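Long-range contacts in probable ss-1,3-N-acetylglucosaminyltransferase (Staphylococcus aureus, PDB 6H4M), which is a probable glycosyltransferase of family 2, built on a GT-A domain that holds uridine-diphosphate-N-acetylglucosamine in this model: residues A[108-113]-A[173-178]; A[19-24]-A[119-124]. All coordinates share one frame; numbering follows the deposited sequence.

Interaction 1 (A[108-113]-A[173-178]); sequences FLDSDD and SVLKMF. With UD1 (uridine-diphosphate-N-acetylglucosamine), chain N.
Val-174 and Leu-175 pack against Phe-108 and the type I turn from Asp-110 to Asp-113, which contains the Asp-Ser-Asp sequence 110-112, consistent with the DXD motif of GT-A enzymes. Val-174 turns its carbonyl to the edge of the Phe-108 ring, O lying 3.5 Å from CD2, while its CG2 rests on Phe-108 CB. Leu-175 centres an inverse gamma turn and points its CA-H at Phe-108 O (CA to O 3.5 Å, 163° at the hydrogen). With CD1 anti to CA (chi2 -177°), its two methyls diverge: CD2 lies 3.7 Å from Asp-110 OD1 and CD1 4.0 Å from Asp-113 OD2. The acids' polar partners are others: Asp-110 OD1 forms a salt bridge with Arg-94, and Asp-113 OD2 a hydrogen bond with Tyr-222 OH. On the other side of Asp-110 the ribose of UD1 is bonded by Ser-111, whose N donates to O3B (2.8 Å) and OG to O2' (2.7 Å). Lys-176 turns away, and its NZ bonds to Ser-173 O and Tyr-139 OH. Phe-178, on a strand antiparallel to 105-108, brings its ring obliquely against that of Phe-108, planes at 65°, CE1 meeting Phe-108 CD2 at 3.9 Å.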
ATOM      1  N   PHE A 108     -27.273 -21.136  27.981  1.00 30.41           N
ATOM      2  CA  PHE A 108     -28.027 -20.434  26.946  1.00 30.91           C
ATOM      3  C   PHE A 108     -28.082 -21.297  25.689  1.00 29.95           C
ATOM      4  O   PHE A 108     -27.058 -21.771  25.217  1.00 32.71           O
ATOM      5  CB  PHE A 108     -27.417 -19.062  26.659  1.00 30.38           C
ATOM      6  CG  PHE A 108     -27.471 -18.128  27.836  1.00 30.14           C
ATOM      7  CD1 PHE A 108     -28.662 -17.527  28.199  1.00 29.73           C
ATOM      8  CD2 PHE A 108     -26.339 -17.863  28.585  1.00 29.06           C
ATOM      9  CE1 PHE A 108     -28.717 -16.667  29.286  1.00 30.10           C
ATOM     10  CE2 PHE A 108     -26.398 -17.008  29.672  1.00 30.37           C
ATOM     11  CZ  PHE A 108     -27.582 -16.411  30.023  1.00 32.46           C
ATOM     12  N   LEU A 109     -29.302 -21.486  25.175  1.00 30.29           N
ATOM     13  CA  LEU A 109     -29.569 -22.286  23.999  1.00 32.20           C
ATOM     14  C   LEU A 109     -30.400 -21.440  23.042  1.00 33.16           C
ATOM     15  O   LEU A 109     -31.389 -20.858  23.455  1.00 40.77           O
ATOM     16  CB  LEU A 109     -30.324 -23.540  24.439  1.00 34.99           C
ATOM     17  CG  LEU A 109     -30.889 -24.412  23.319  1.00 38.21           C
ATOM     18  CD1 LEU A 109     -29.772 -25.071  22.532  1.00 41.87           C
ATOM     19  CD2 LEU A 109     -31.824 -25.475  23.876  1.00 37.47           C
ATOM     20  N   ASP A 110     -29.977 -21.374  21.777  1.00 34.29           N
ATOM     21  CA  ASP A 110     -30.740 -20.709  20.732  1.00 35.23           C
ATOM     22  C   ASP A 110     -31.824 -21.667  20.228  1.00 35.67           C
ATOM     23  O   ASP A 110     -31.675 -22.873  20.314  1.00 34.82           O
ATOM     24  CB  ASP A 110     -29.823 -20.210  19.618  1.00 39.45           C
ATOM     25  CG  ASP A 110     -28.963 -19.031  20.045  1.00 47.44           C
ATOM     26  OD1 ASP A 110     -29.198 -18.494  21.177  1.00 41.38           O
ATOM     27  OD2 ASP A 110     -28.057 -18.657  19.257  1.00 44.66           O
ATOM     28  N   SER A 111     -32.907 -21.092  19.698  1.00 37.63           N
ATOM     29  CA  SER A 111     -34.165 -21.785  19.473  1.00 40.05           C
ATOM     30  C   SER A 111     -34.068 -22.781  18.314  1.00 44.19           C
ATOM     31  O   SER A 111     -34.848 -23.725  18.270  1.00 64.65           O
ATOM     32  CB  SER A 111     -35.295 -20.812  19.267  1.00 39.85           C
ATOM     33  OG  SER A 111     -34.873 -19.701  18.486  1.00 44.77           O
ATOM     34  N   ASP A 112     -33.125 -22.600  17.384  1.00 45.04           N
ATOM     35  CA  ASP A 112     -33.064 -23.510  16.241  1.00 52.15           C
ATOM     36  C   ASP A 112     -32.022 -24.623  16.478  1.00 45.75           C
ATOM     37  O   ASP A 112     -31.968 -25.588  15.714  1.00 49.42           O
ATOM     38  CB  ASP A 112     -32.859 -22.718  14.944  1.00 70.95           C
ATOM     39  CG  ASP A 112     -34.161 -22.216  14.335  1.00 53.56           C
ATOM     40  N   ASP A 113     -31.235 -24.509  17.552  1.00 42.44           N
ATOM     41  CA  ASP A 113     -30.050 -25.350  17.795  1.00 39.15           C
ATOM     42  C   ASP A 113     -30.475 -26.622  18.557  1.00 35.43           C
ATOM     43  O   ASP A 113     -31.640 -26.769  18.924  1.00 34.30           O
ATOM     44  CB  ASP A 113     -28.967 -24.508  18.486  1.00 38.21           C
ATOM     45  CG  ASP A 113     -28.460 -23.342  17.635  1.00 41.33           C
ATOM     46  OD1 ASP A 113     -28.711 -23.356  16.387  1.00 45.57           O
ATOM     47  OD2 ASP A 113     -27.827 -22.413  18.207  1.00 38.94           O
ATOM     48  N   SER A 173     -19.370 -16.806  22.085  1.00 26.19           N
ATOM     49  CA  SER A 173     -20.819 -17.001  22.149  1.00 27.48           C
ATOM     50  C   SER A 173     -21.200 -17.318  23.599  1.00 29.60           C
ATOM     51  O   SER A 173     -20.354 -17.728  24.392  1.00 30.93           O
ATOM     52  CB  SER A 173     -21.301 -18.091  21.213  1.00 25.87           C
ATOM     53  OG  SER A 173     -21.010 -19.393  21.717  1.00 22.86           O
ATOM     54  N   VAL A 174     -22.482 -17.143  23.931  1.00 29.43           N
ATOM     55  CA  VAL A 174     -22.956 -17.476  25.260  1.00 29.83           C
ATOM     56  C   VAL A 174     -23.564 -18.883  25.255  1.00 31.63           C
ATOM     57  O   VAL A 174     -24.256 -19.248  26.199  1.00 32.70           O
ATOM     58  CB  VAL A 174     -23.950 -16.426  25.788  1.00 28.41           C
ATOM     59  CG1 VAL A 174     -23.281 -15.061  25.910  1.00 26.84           C
ATOM     60  CG2 VAL A 174     -25.219 -16.342  24.954  1.00 28.27           C
ATOM     61  N   LEU A 175     -23.266 -19.684  24.226  1.00 30.27           N
ATOM     62  CA  LEU A 175     -23.821 -21.025  24.109  1.00 31.05           C
ATOM     63  C   LEU A 175     -22.935 -21.984  24.912  1.00 32.48           C
ATOM     64  O   LEU A 175     -22.297 -22.891  24.376  1.00 31.36           O
ATOM     65  CB  LEU A 175     -23.922 -21.392  22.627  1.00 31.32           C
ATOM     66  CG  LEU A 175     -24.639 -20.347  21.757  1.00 30.65           C
ATOM     67  CD1 LEU A 175     -24.768 -20.799  20.308  1.00 31.18           C
ATOM     68  CD2 LEU A 175     -26.017 -20.010  22.321  1.00 28.34           C
ATOM     69  N   LYS A 176     -22.909 -21.742  26.230  1.00 33.58           N
ATOM     70  CA  LYS A 176     -22.017 -22.399  27.173  1.00 34.36           C
ATOM     71  C   LYS A 176     -22.721 -22.497  28.529  1.00 32.65           C
ATOM     72  O   LYS A 176     -23.797 -21.940  28.713  1.00 34.08           O
ATOM     73  CB  LYS A 176     -20.717 -21.598  27.331  1.00 34.74           C
ATOM     74  CG  LYS A 176     -20.103 -21.069  26.039  1.00 33.92           C
ATOM     75  CD  LYS A 176     -18.996 -20.070  26.254  1.00 31.94           C
ATOM     76  CE  LYS A 176     -18.035 -19.952  25.077  1.00 33.19           C
ATOM     77  NZ  LYS A 176     -18.716 -19.910  23.760  1.00 32.44           N
ATOM     78  N   MET A 177     -22.086 -23.195  29.475  1.00 32.29           N
ATOM     79  CA  MET A 177     -22.594 -23.343  30.833  1.00 33.23           C
ATOM     80  C   MET A 177     -21.868 -22.348  31.749  1.00 31.09           C
ATOM     81  O   MET A 177     -20.651 -22.408  31.865  1.00 33.90           O
ATOM     82  CB  MET A 177     -22.373 -24.773  31.328  1.00 34.04           C
ATOM     83  CG  MET A 177     -23.197 -25.105  32.560  1.00 35.10           C
ATOM     84  SD  MET A 177     -23.147 -26.858  32.983  1.00 35.01           S
ATOM     85  CE  MET A 177     -24.225 -27.520  31.711  1.00 36.34           C
ATOM     86  N   PHE A 178     -22.624 -21.433  32.358  1.00 30.69           N
ATOM     87  CA  PHE A 178     -22.107 -20.365  33.213  1.00 32.18           C
ATOM     88  C   PHE A 178     -22.597 -20.538  34.657  1.00 36.69           C
ATOM     89  O   PHE A 178     -23.775 -20.798  34.876  1.00 40.33           O
ATOM     90  CB  PHE A 178     -22.612 -18.993  32.756  1.00 31.67           C
ATOM     91  CG  PHE A 178     -22.174 -18.534  31.392  1.00 29.98           C
ATOM     92  CD1 PHE A 178     -22.874 -18.904  30.265  1.00 32.00           C
ATOM     93  CD2 PHE A 178     -21.101 -17.678  31.244  1.00 31.17           C
ATOM     94  CE1 PHE A 178     -22.496 -18.445  29.008  1.00 33.15           C
ATOM     95  CE2 PHE A 178     -20.721 -17.227  29.987  1.00 30.25           C
ATOM     96  CZ  PHE A 178     -21.418 -17.608  28.875  1.00 32.33           C
TER
HETATM   97  C1' UD1 N 402     -26.287 -15.732  16.467  1.00 93.45           C
HETATM   98  C2' UD1 N 402     -25.524 -16.438  17.583  1.00 81.09           C
HETATM   99  C3' UD1 N 402     -26.217 -16.203  18.921  1.00 75.46           C
HETATM  100  C4' UD1 N 402     -26.376 -14.706  19.152  1.00103.58           C
HETATM  101  C5' UD1 N 402     -27.055 -14.038  17.948  1.00125.56           C
HETATM  102  C6' UD1 N 402     -27.156 -12.525  18.104  1.00148.54           C
HETATM  103  C7' UD1 N 402     -24.297 -18.426  16.900  1.00 82.90           C
HETATM  104  C8' UD1 N 402     -24.457 -19.759  16.250  1.00 81.00           C
HETATM  105  N2' UD1 N 402     -25.443 -17.829  17.207  1.00106.09           N
HETATM  106  O1' UD1 N 402     -27.613 -16.270  16.342  1.00108.91           O
HETATM  107  O3' UD1 N 402     -25.446 -16.776  19.975  1.00 78.11           O
HETATM  108  O4' UD1 N 402     -27.138 -14.473  20.344  1.00 55.97           O
HETATM  109  O5' UD1 N 402     -26.349 -14.333  16.741  1.00113.22           O
HETATM  110  O6' UD1 N 402     -25.867 -11.960  18.370  1.00129.11           O
HETATM  111  O7' UD1 N 402     -23.197 -17.937  17.082  1.00 91.22           O
HETATM  112  N1  UD1 N 402     -34.347 -14.020  19.222  1.00 44.12           N
HETATM  113  C2  UD1 N 402     -35.158 -13.242  20.083  1.00 48.91           C
HETATM  114  N3  UD1 N 402     -35.742 -12.123  19.646  1.00 40.83           N
HETATM  115  C4  UD1 N 402     -35.571 -11.728  18.392  1.00 37.08           C
HETATM  116  C5  UD1 N 402     -34.775 -12.464  17.515  1.00 43.79           C
HETATM  117  C6  UD1 N 402     -34.149 -13.627  17.958  1.00 46.16           C
HETATM  118  O2  UD1 N 402     -35.354 -13.583  21.266  1.00 48.81           O
HETATM  119  O4  UD1 N 402     -36.136 -10.687  18.015  1.00 50.08           O
HETATM  120  C1B UD1 N 402     -33.708 -15.229  19.723  1.00 42.37           C
HETATM  121  C2B UD1 N 402     -33.939 -16.440  18.847  1.00 40.73           C
HETATM  122  O2' UD1 N 402     -35.085 -17.165  19.291  1.00 50.31           O
HETATM  123  C3B UD1 N 402     -32.652 -17.226  18.980  1.00 37.13           C
HETATM  124  C4B UD1 N 402     -31.622 -16.247  19.492  1.00 30.96           C
HETATM  125  O4B UD1 N 402     -32.305 -15.032  19.735  1.00 36.51           O
HETATM  126  O3B UD1 N 402     -32.765 -18.260  19.956  1.00 49.82           O
HETATM  127  C5B UD1 N 402     -30.519 -15.939  18.510  1.00 34.80           C
HETATM  128  O5B UD1 N 402     -31.096 -15.673  17.235  1.00 47.80           O
HETATM  129  PA  UD1 N 402     -30.895 -16.689  15.998  1.00 54.62           P
HETATM  130  O1A UD1 N 402     -32.171 -16.661  15.201  1.00 80.43           O
HETATM  131  O2A UD1 N 402     -30.411 -18.033  16.508  1.00 69.28           O
HETATM  132  O3A UD1 N 402     -29.765 -15.890  15.176  1.00 57.94           O
HETATM  133  PB  UD1 N 402     -28.302 -16.495  14.902  1.00 71.83           P
HETATM  134  O1B UD1 N 402     -27.622 -15.593  13.900  1.00 82.66           O
HETATM  135  O2B UD1 N 402     -28.430 -17.986  14.623  1.00 51.47           O

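Interaction 2 (A[19-24]-A[119-124]); sequences MKKVSV and ALEDLY
Helix 120-129 packs on strand 22-28 of the central sheet of the GT-A fold, Lys-21 and Val-22 meeting Tyr-124 at one end of the contact and Val-24 meeting Leu-120 at the other. The axes of strand 22-24 and helix 120-124 approach to 10.9 Å, with their directions 130° apart. Lys-21, just before the strand, lays its aliphatic chain across one face of the Tyr-124 ring. With CG beside its own backbone N (chi1 -69°) and the chain extended from there, CB lies over CE2, CG over CZ and CD over CE1. CD forms a CH-pi contact, 3.8 Å from the ring centroid and 21° off the normal. Tyr-124 OH is hydrogen-bonded to Glu-104, which ties the hydroxyl end of the ring, while the lysine covers one face. The ammonium group reaches past the ring: Lys-21 NZ is 4.4 Å from Glu-121 OE1, too far for a salt bridge, and has a long, weak ion pair with Asp-51. Deeper in, the alternate strand residues Val-22 and Val-24 both turn to the helix, and one methyl of Leu-120 serves both. Its CD2 is 3.9 Å from Val-22 CG1 and equally far from Val-24 CG2. The other methyl of Val-22 joins the two halves of the contact, CG2 lying 4.1 Å from Tyr-124 CD2.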
ATOM      1  N   MET A  19     -32.930 -26.584  44.748  1.00 62.52           N
ATOM      2  CA  MET A  19     -32.105 -25.817  43.784  1.00 62.40           C
ATOM      3  C   MET A  19     -31.610 -26.749  42.665  1.00 63.24           C
ATOM      4  O   MET A  19     -30.882 -27.710  42.939  1.00 53.95           O
ATOM      5  CB  MET A  19     -30.883 -25.183  44.465  1.00 66.64           C
ATOM      6  CG  MET A  19     -29.996 -24.381  43.513  1.00 74.39           C
ATOM      7  SD  MET A  19     -28.262 -24.278  44.060  1.00 84.46           S
ATOM      8  CE  MET A  19     -27.913 -22.551  43.725  1.00 80.94           C
ATOM      9  N   LYS A  20     -31.990 -26.432  41.417  1.00 47.05           N
ATOM     10  CA  LYS A  20     -31.638 -27.222  40.263  1.00 42.02           C
ATOM     11  C   LYS A  20     -30.163 -27.008  39.890  1.00 35.46           C
ATOM     12  O   LYS A  20     -29.548 -26.015  40.262  1.00 33.79           O
ATOM     13  CB  LYS A  20     -32.574 -26.895  39.097  1.00 45.28           C
ATOM     14  CG  LYS A  20     -34.035 -27.160  39.406  1.00 51.93           C
ATOM     15  CD  LYS A  20     -34.831 -27.640  38.231  1.00 54.10           C
ATOM     16  CE  LYS A  20     -36.233 -28.094  38.601  1.00 69.85           C
ATOM     17  NZ  LYS A  20     -36.971 -27.070  39.378  1.00 92.24           N
ATOM     18  N   LYS A  21     -29.599 -27.990  39.171  1.00 32.38           N
ATOM     19  CA  LYS A  21     -28.227 -27.966  38.711  1.00 33.10           C
ATOM     20  C   LYS A  21     -28.085 -26.948  37.576  1.00 34.66           C
ATOM     21  O   LYS A  21     -27.196 -26.111  37.606  1.00 38.34           O
ATOM     22  CB  LYS A  21     -27.794 -29.355  38.238  1.00 34.54           C
ATOM     23  CG  LYS A  21     -27.664 -30.401  39.336  1.00 37.57           C
ATOM     24  CD  LYS A  21     -27.253 -31.743  38.809  1.00 41.56           C
ATOM     25  CE  LYS A  21     -26.997 -32.743  39.913  1.00 44.84           C
ATOM     26  NZ  LYS A  21     -26.525 -34.035  39.361  1.00 54.61           N
ATOM     27  N   VAL A  22     -28.975 -27.024  36.580  1.00 35.52           N
ATOM     28  CA  VAL A  22     -28.878 -26.221  35.372  1.00 33.21           C
ATOM     29  C   VAL A  22     -30.247 -25.652  35.000  1.00 31.99           C
ATOM     30  O   VAL A  22     -31.239 -26.356  35.010  1.00 33.51           O
ATOM     31  CB  VAL A  22     -28.335 -27.061  34.204  1.00 35.78           C
ATOM     32  CG1 VAL A  22     -28.164 -26.204  32.956  1.00 38.20           C
ATOM     33  CG2 VAL A  22     -27.045 -27.786  34.566  1.00 34.65           C
ATOM     34  N   SER A  23     -30.267 -24.374  34.625  1.00 32.47           N
ATOM     35  CA  SER A  23     -31.384 -23.780  33.902  1.00 31.14           C
ATOM     36  C   SER A  23     -30.961 -23.550  32.455  1.00 29.27           C
ATOM     37  O   SER A  23     -30.081 -22.751  32.201  1.00 28.96           O
ATOM     38  CB  SER A  23     -31.812 -22.487  34.526  1.00 31.36           C
ATOM     39  OG  SER A  23     -32.256 -22.689  35.845  1.00 35.65           O
ATOM     40  N   VAL A  24     -31.591 -24.261  31.521  1.00 27.85           N
ATOM     41  CA  VAL A  24     -31.431 -23.959  30.114  1.00 25.94           C
ATOM     42  C   VAL A  24     -32.368 -22.796  29.786  1.00 25.69           C
ATOM     43  O   VAL A  24     -33.571 -22.894  29.983  1.00 27.61           O
ATOM     44  CB  VAL A  24     -31.710 -25.177  29.221  1.00 25.63           C
ATOM     45  CG1 VAL A  24     -31.504 -24.838  27.759  1.00 25.67           C
ATOM     46  CG2 VAL A  24     -30.859 -26.372  29.611  1.00 27.30           C
ATOM     47  N   ALA A 119     -25.269 -33.653  27.334  1.00 43.64           N
ATOM     48  CA  ALA A 119     -24.657 -32.332  27.308  1.00 37.44           C
ATOM     49  C   ALA A 119     -24.675 -31.731  28.706  1.00 37.83           C
ATOM     50  O   ALA A 119     -23.629 -31.379  29.236  1.00 46.56           O
ATOM     51  CB  ALA A 119     -25.361 -31.441  26.333  1.00 39.45           C
ATOM     52  N   LEU A 120     -25.864 -31.630  29.304  1.00 37.47           N
ATOM     53  CA  LEU A 120     -25.998 -31.054  30.630  1.00 36.50           C
ATOM     54  C   LEU A 120     -25.240 -31.909  31.652  1.00 36.67           C
ATOM     55  O   LEU A 120     -24.504 -31.371  32.458  1.00 34.24           O
ATOM     56  CB  LEU A 120     -27.473 -30.979  30.998  1.00 41.82           C
ATOM     57  CG  LEU A 120     -28.348 -30.119  30.096  1.00 42.68           C
ATOM     58  CD1 LEU A 120     -29.761 -30.102  30.658  1.00 44.05           C
ATOM     59  CD2 LEU A 120     -27.793 -28.710  29.952  1.00 39.32           C
ATOM     60  N   GLU A 121     -25.422 -33.236  31.608  1.00 40.47           N
ATOM     61  CA  GLU A 121     -24.777 -34.135  32.541  1.00 39.42           C
ATOM     62  C   GLU A 121     -23.249 -33.981  32.480  1.00 40.68           C
ATOM     63  O   GLU A 121     -22.603 -33.678  33.485  1.00 36.25           O
ATOM     64  CB  GLU A 121     -25.210 -35.582  32.284  1.00 49.08           C
ATOM     65  CG  GLU A 121     -24.742 -36.583  33.344  1.00 60.17           C
ATOM     66  CD  GLU A 121     -25.426 -36.472  34.702  1.00 66.73           C
ATOM     67  OE1 GLU A 121     -25.280 -35.441  35.379  1.00 74.22           O
ATOM     68  OE2 GLU A 121     -26.259 -37.358  35.006  1.00 79.25           O
ATOM     69  N   ASP A 122     -22.681 -34.171  31.288  1.00 39.85           N
ATOM     70  CA  ASP A 122     -21.229 -34.206  31.106  1.00 37.53           C
ATOM     71  C   ASP A 122     -20.613 -32.846  31.432  1.00 38.97           C
ATOM     72  O   ASP A 122     -19.547 -32.795  32.046  1.00 50.10           O
ATOM     73  CB  ASP A 122     -20.838 -34.601  29.681  1.00 38.15           C
ATOM     74  CG  ASP A 122     -20.974 -36.080  29.383  1.00 43.67           C
ATOM     75  OD1 ASP A 122     -21.545 -36.810  30.230  1.00 56.33           O
ATOM     76  OD2 ASP A 122     -20.507 -36.490  28.304  1.00 39.35           O
ATOM     77  N   LEU A 123     -21.257 -31.757  30.999  1.00 34.62           N
ATOM     78  CA  LEU A 123     -20.721 -30.410  31.209  1.00 34.33           C
ATOM     79  C   LEU A 123     -20.831 -30.028  32.688  1.00 34.48           C
ATOM     80  O   LEU A 123     -19.882 -29.468  33.239  1.00 37.34           O
ATOM     81  CB  LEU A 123     -21.442 -29.396  30.315  1.00 37.81           C
ATOM     82  CG  LEU A 123     -20.773 -29.119  28.964  1.00 41.35           C
ATOM     83  CD1 LEU A 123     -20.460 -30.399  28.215  1.00 43.51           C
ATOM     84  CD2 LEU A 123     -21.632 -28.207  28.106  1.00 41.22           C
ATOM     85  N   TYR A 124     -21.959 -30.350  33.330  1.00 34.24           N
ATOM     86  CA  TYR A 124     -22.151 -30.039  34.750  1.00 35.11           C
ATOM     87  C   TYR A 124     -21.149 -30.823  35.602  1.00 37.16           C
ATOM     88  O   TYR A 124     -20.544 -30.265  36.507  1.00 45.48           O
ATOM     89  CB  TYR A 124     -23.587 -30.294  35.206  1.00 35.68           C
ATOM     90  CG  TYR A 124     -23.784 -30.119  36.688  1.00 38.87           C
ATOM     91  CD1 TYR A 124     -23.571 -31.175  37.555  1.00 44.92           C
ATOM     92  CD2 TYR A 124     -24.139 -28.895  37.237  1.00 40.02           C
ATOM     93  CE1 TYR A 124     -23.739 -31.037  38.925  1.00 46.05           C
ATOM     94  CE2 TYR A 124     -24.295 -28.731  38.603  1.00 41.43           C
ATOM     95  CZ  TYR A 124     -24.096 -29.806  39.448  1.00 45.88           C
ATOM     96  OH  TYR A 124     -24.252 -29.650  40.792  1.00 42.64           O
TER

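Interactions 1 and 2 have centres about 13 Å apart and meet on the central sheet, where strand 105-108 lies between strand 22-28 and strand 177-179. Met-177 is the main bridge: as Phe-178 faces Phe-108, Met-177 points away from Phe-108 and packs against helix 120-129, with CE 3.6 Å from Leu-123 CB and SD 3.7 Å from Tyr-124 N. Nearer the ligand, Leu-109 CB packs on Val-24 CG1 at 3.8 Å. In interaction 1 Ser-111 is hydrogen-bonded to UD1, Asp-110 OD2 lies against it, and the Asp-113 side chain is about 4 Å from a magnesium ion. Interaction 2 is farther from the ligand, the Val-24 side chain being about 10 Å from UD1 at the nearest atoms.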